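Local coordinates for prohead core protein protease (Enterobacteria phage T4, PDB 5JBL) that cleaves prohead proteins as a serine protease of the inner core, activated by autocatalytic cleavage once the prohead is assembled, so that space is freed for the phage DNA, at residues E28-P33 with R74-R79; L99-A104 with A159-G164. The protein carries 3 engineered substitutions. All blocks are in the same frame, centred on the assembly; numbering follows the deposited sequence.

Interaction 1 closes before interaction 2 opens: the N-terminal strand 24-29 first meets the segment 74-79, helix 78-93 leads on to strand 99-101, and this segment's end then returns to strand 157-168. The centres of the two contacts lie about 12 Å apart; strands 24-29 and 157-168, one from each, are antiparallel neighbours in one sheet. Glu28 O accepts a probable backbone hydrogen bond from Ser160 N, and Trp30 NE1 probably donates another to Ser160 OG. The inferred autolysis site, residues 28-29, lies next to the engineered active-site position Ala159, with the Glu28 side chain about 9 Å from that of Ala104, the other such position (nearest atoms). This agrees with an N-terminus that blocks the catalytic centre.

Interaction 1: E28-P33 with R74-R79; sequences ETWGQP and RLYPKR
Glu28 OE2 takes two hydrogen bonds from the segment 74-79: Tyr76 OH gives it a short one of 2.5 Å, and Arg74 NH1 a salt-bridged one of 2.9 Å. The donors come from opposite faces of the carboxylate, both well out of its plane, while OE2 sits close to the plane of the Arg74 guanidinium. The Glu28 chain bends at chi2 (-67°), which brings the carboxylate between these two donors. OE1 is bound by the side-chain amides of Asn70 and Asn72, so both oxygens of the buried acid have partners, and this donor-rich setting would probably favour its charged form. Next to the acid, the edge of Trp30 points at the face of Tyr76 in an offset edge-to-face pair with planes at 62°; Trp30 CH2 comes within 3.9 Å of Tyr76 CD1. The Trp30 NE1 is held by Ser160, and Phe180 meets Tyr76 edge-to-face. Glu28 belongs to the inferred autolysis site, and its strand 24-29 is paired with strand 157-168. Strand 74-75 lies parallel to strand 174-176 in the same mixed sheet, and Pro77 is the N-cap of helix 78-93.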
# COMPACT_ATOMS: atom_id res chain seq x y z
N GLU C 28 5.32 26.38 -4.88
CA GLU C 28 5.37 27.37 -3.82
C GLU C 28 4.68 26.83 -2.58
O GLU C 28 3.70 26.11 -2.69
CB GLU C 28 4.68 28.67 -4.24
CG GLU C 28 4.96 29.11 -5.66
CD GLU C 28 6.40 29.52 -5.91
OE1 GLU C 28 7.15 29.76 -4.93
OE2 GLU C 28 6.79 29.60 -7.09
N THR C 29 5.21 27.17 -1.41
CA THR C 29 4.49 26.95 -0.17
C THR C 29 3.90 28.28 0.30
O THR C 29 4.52 29.34 0.14
CB THR C 29 5.41 26.35 0.90
OG1 THR C 29 6.54 27.22 1.08
CG2 THR C 29 5.88 24.99 0.47
N TRP C 30 2.70 28.22 0.85
CA TRP C 30 1.97 29.43 1.21
C TRP C 30 1.49 29.45 2.66
O TRP C 30 0.67 30.30 3.01
CB TRP C 30 0.76 29.62 0.29
CG TRP C 30 1.10 29.76 -1.16
CD1 TRP C 30 0.90 28.82 -2.13
CD2 TRP C 30 1.64 30.91 -1.81
NE1 TRP C 30 1.30 29.32 -3.36
CE2 TRP C 30 1.77 30.59 -3.19
CE3 TRP C 30 2.08 32.17 -1.37
CZ2 TRP C 30 2.28 31.49 -4.12
CZ3 TRP C 30 2.59 33.06 -2.30
CH2 TRP C 30 2.69 32.71 -3.66
N GLY C 31 1.94 28.53 3.50
CA GLY C 31 1.59 28.57 4.91
C GLY C 31 0.38 27.72 5.23
O GLY C 31 -0.07 26.88 4.45
N GLN C 32 -0.16 27.95 6.44
CA GLN C 32 -1.26 27.14 6.94
C GLN C 32 -2.56 27.91 6.79
O GLN C 32 -2.67 29.02 7.34
CB GLN C 32 -1.05 26.77 8.40
CG GLN C 32 0.13 25.86 8.69
CD GLN C 32 0.40 25.75 10.18
OE1 GLN C 32 0.57 26.77 10.84
NE2 GLN C 32 0.40 24.53 10.72
N PRO C 33 -3.52 27.40 6.03
CA PRO C 33 -4.81 28.09 5.95
C PRO C 33 -5.49 28.10 7.32
O PRO C 33 -5.44 27.12 8.07
CB PRO C 33 -5.60 27.25 4.94
CG PRO C 33 -4.62 26.42 4.23
CD PRO C 33 -3.39 26.30 5.07
N ARG C 74 10.14 34.43 -4.29
CA ARG C 74 9.47 34.72 -5.55
C ARG C 74 8.26 35.61 -5.30
O ARG C 74 7.55 35.45 -4.30
CB ARG C 74 9.01 33.43 -6.24
CG ARG C 74 10.15 32.55 -6.65
CD ARG C 74 9.64 31.18 -6.97
NE ARG C 74 10.75 30.29 -7.29
CZ ARG C 74 10.63 28.97 -7.40
NH1 ARG C 74 9.45 28.39 -7.22
NH2 ARG C 74 11.70 28.24 -7.71
N LEU C 75 8.01 36.53 -6.22
CA LEU C 75 6.87 37.42 -6.15
C LEU C 75 6.00 37.19 -7.37
O LEU C 75 6.50 37.22 -8.50
CB LEU C 75 7.32 38.89 -6.08
CG LEU C 75 6.25 39.98 -5.92
CD1 LEU C 75 6.81 41.14 -5.12
CD2 LEU C 75 5.74 40.49 -7.26
N TYR C 76 4.69 37.00 -7.15
CA TYR C 76 3.74 36.85 -8.24
C TYR C 76 3.02 38.17 -8.45
O TYR C 76 2.23 38.58 -7.59
CB TYR C 76 2.73 35.74 -7.92
CG TYR C 76 3.30 34.35 -8.02
CD1 TYR C 76 4.21 33.87 -7.09
CD2 TYR C 76 2.92 33.51 -9.06
CE1 TYR C 76 4.74 32.60 -7.19
CE2 TYR C 76 3.44 32.25 -9.17
CZ TYR C 76 4.34 31.79 -8.24
OH TYR C 76 4.84 30.52 -8.39
N PRO C 77 3.25 38.88 -9.56
CA PRO C 77 2.52 40.14 -9.79
C PRO C 77 1.02 39.89 -9.90
O PRO C 77 0.57 38.85 -10.39
CB PRO C 77 3.10 40.65 -11.12
CG PRO C 77 4.49 40.02 -11.19
CD PRO C 77 4.30 38.65 -10.57
N LYS C 78 0.22 40.88 -9.44
CA LYS C 78 -1.21 40.63 -9.27
C LYS C 78 -1.89 40.32 -10.60
O LYS C 78 -2.72 39.40 -10.68
CB LYS C 78 -1.90 41.81 -8.59
CG LYS C 78 -3.35 41.46 -8.26
CD LYS C 78 -4.01 42.41 -7.29
CE LYS C 78 -5.36 41.85 -6.84
NZ LYS C 78 -6.17 42.89 -6.16
N ARG C 79 -1.57 41.08 -11.65
CA ARG C 79 -2.20 40.86 -12.94
C ARG C 79 -1.91 39.45 -13.47
O ARG C 79 -2.78 38.81 -14.07
CB ARG C 79 -1.72 41.93 -13.92
CG ARG C 79 -2.38 41.96 -15.29
CD ARG C 79 -1.93 43.21 -16.07
NE ARG C 79 -2.14 43.08 -17.51
CZ ARG C 79 -1.79 44.00 -18.40
NH1 ARG C 79 -1.20 45.12 -18.01
NH2 ARG C 79 -2.02 43.79 -19.69

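Interaction 2: L99-A104 with A159-G164; sequences LGELNA and ASRGLG. Engineered in segment 99-104: Ala104 (natural residue His). Engineered in segment 159-164: Ala159 (natural residue Ser).
Arg161 brings the end of its guanidinium over the carboxylate of Glu101, with NH2 3.2 Å from Glu101 OE2 in a salt bridge. The approach is steep: NH2 stands 68° out of the carboxylate plane, the two flat groups are perpendicular, and the side chains cross at about a right angle. NH2 also lies alongside the aliphatic part of the acid, 3.6 Å from Glu101 CG. A bend at chi3 (-107°) turns the Arg161 guanidinium out of the line of its otherwise extended chain. Its stronger polar partner is Asp187, which forms a salt bridge with NE, while NH1 donates to the backbone carbonyls of Arg107 and Asn109. Glu101 OE2 in turn accepts from the backbone N of Asp111 and makes a salt bridge with Arg107. The buried arginine is therefore gripped at all three nitrogens, and Glu101 is shared between Arg161 and Arg107.

At the end of the segment 99-104, the methyl groups of Ala104 and Ala159 face each other, with Ala104 CB 4.1 Å from Ala159 CB. Both alanines are engineered, at the positions of the active-site histidine (104) and serine (159) of the natural protein; the methyl contact belongs to the engineered protein, but it locates the catalytic centre. Ile27, from the N-terminal strand 24-29, packs on Ala104.

Strand 157-168, carrying Ala159 and Arg161, runs antiparallel to strand 181-189 and to strand 24-29 in the mixed sheet. Strand 99-101 is instead paired with strand 115-125 in the other, antiparallel sheet. Backbone hydrogen bonds of Glu101 and Asn103 with Ala188 of strand 181-189 join the segment 99-104 to the mixed sheet, and Asn103 ND2 reaches Asp111 of a neighbouring subunit.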
# COMPACT_ATOMS: atom_id res chain seq x y z
N LEU C 99 -8.13 18.62 -8.33
CA LEU C 99 -7.57 17.74 -7.32
C LEU C 99 -6.21 18.25 -6.84
O LEU C 99 -5.49 18.97 -7.53
CB LEU C 99 -7.40 16.33 -7.88
CG LEU C 99 -8.69 15.71 -8.43
CD1 LEU C 99 -8.47 14.32 -9.02
CD2 LEU C 99 -9.73 15.66 -7.31
N GLY C 100 -5.87 17.86 -5.61
CA GLY C 100 -4.53 18.07 -5.10
C GLY C 100 -4.10 16.87 -4.28
O GLY C 100 -4.92 16.03 -3.93
N GLU C 101 -2.80 16.82 -3.97
CA GLU C 101 -2.19 15.65 -3.37
C GLU C 101 -1.70 15.96 -1.97
O GLU C 101 -1.76 17.09 -1.50
CB GLU C 101 -1.03 15.15 -4.25
CG GLU C 101 -1.46 14.85 -5.69
CD GLU C 101 -0.34 14.30 -6.59
OE1 GLU C 101 0.60 13.65 -6.07
OE2 GLU C 101 -0.40 14.52 -7.82
N LEU C 102 -1.21 14.93 -1.30
CA LEU C 102 -0.52 15.07 -0.02
C LEU C 102 0.96 14.93 -0.32
O LEU C 102 1.38 13.90 -0.85
CB LEU C 102 -0.99 14.00 0.97
CG LEU C 102 -0.33 13.92 2.36
CD1 LEU C 102 -0.43 15.25 3.06
CD2 LEU C 102 -1.02 12.84 3.18
N ASN C 103 1.73 16.00 -0.03
CA ASN C 103 3.09 16.26 -0.53
C ASN C 103 3.03 16.82 -1.94
O ASN C 103 2.25 16.34 -2.77
CB ASN C 103 3.98 15.00 -0.53
CG ASN C 103 4.25 14.50 0.86
OD1 ASN C 103 4.40 15.28 1.79
ND2 ASN C 103 4.31 13.17 1.01
N ALA C 104 3.87 17.82 -2.24
CA ALA C 104 3.90 18.39 -3.58
C ALA C 104 4.98 17.66 -4.38
O ALA C 104 6.17 17.87 -4.12
CB ALA C 104 4.17 19.89 -3.53
N ALA C 159 0.60 24.02 -0.70
CA ALA C 159 1.54 24.35 -1.75
C ALA C 159 0.79 24.40 -3.06
O ALA C 159 -0.17 23.65 -3.27
CB ALA C 159 2.68 23.31 -1.86
N SER C 160 1.25 25.27 -3.97
CA SER C 160 0.72 25.32 -5.32
C SER C 160 1.80 24.84 -6.29
O SER C 160 2.99 24.86 -5.97
CB SER C 160 0.24 26.73 -5.70
OG SER C 160 1.30 27.69 -5.63
N ARG C 161 1.35 24.39 -7.46
CA ARG C 161 2.23 23.99 -8.56
C ARG C 161 1.86 24.76 -9.83
O ARG C 161 0.69 24.99 -10.11
CB ARG C 161 2.13 22.48 -8.84
CG ARG C 161 2.61 21.58 -7.71
CD ARG C 161 2.62 20.13 -8.15
NE ARG C 161 1.54 19.37 -7.56
CZ ARG C 161 1.08 18.22 -8.02
NH1 ARG C 161 1.59 17.69 -9.12
NH2 ARG C 161 0.10 17.61 -7.38
N GLY C 162 2.87 25.14 -10.60
CA GLY C 162 2.56 25.83 -11.84
C GLY C 162 3.75 25.78 -12.76
O GLY C 162 4.81 25.25 -12.43
N LEU C 163 3.58 26.38 -13.95
CA LEU C 163 4.60 26.43 -14.97
C LEU C 163 4.87 27.88 -15.34
O LEU C 163 3.93 28.62 -15.67
CB LEU C 163 4.19 25.64 -16.22
CG LEU C 163 3.95 24.14 -16.01
CD1 LEU C 163 3.25 23.54 -17.22
CD2 LEU C 163 5.27 23.43 -15.73
N GLY C 164 6.13 28.29 -15.30
CA GLY C 164 6.45 29.66 -15.66
C GLY C 164 7.94 29.88 -15.66
O GLY C 164 8.73 28.93 -15.61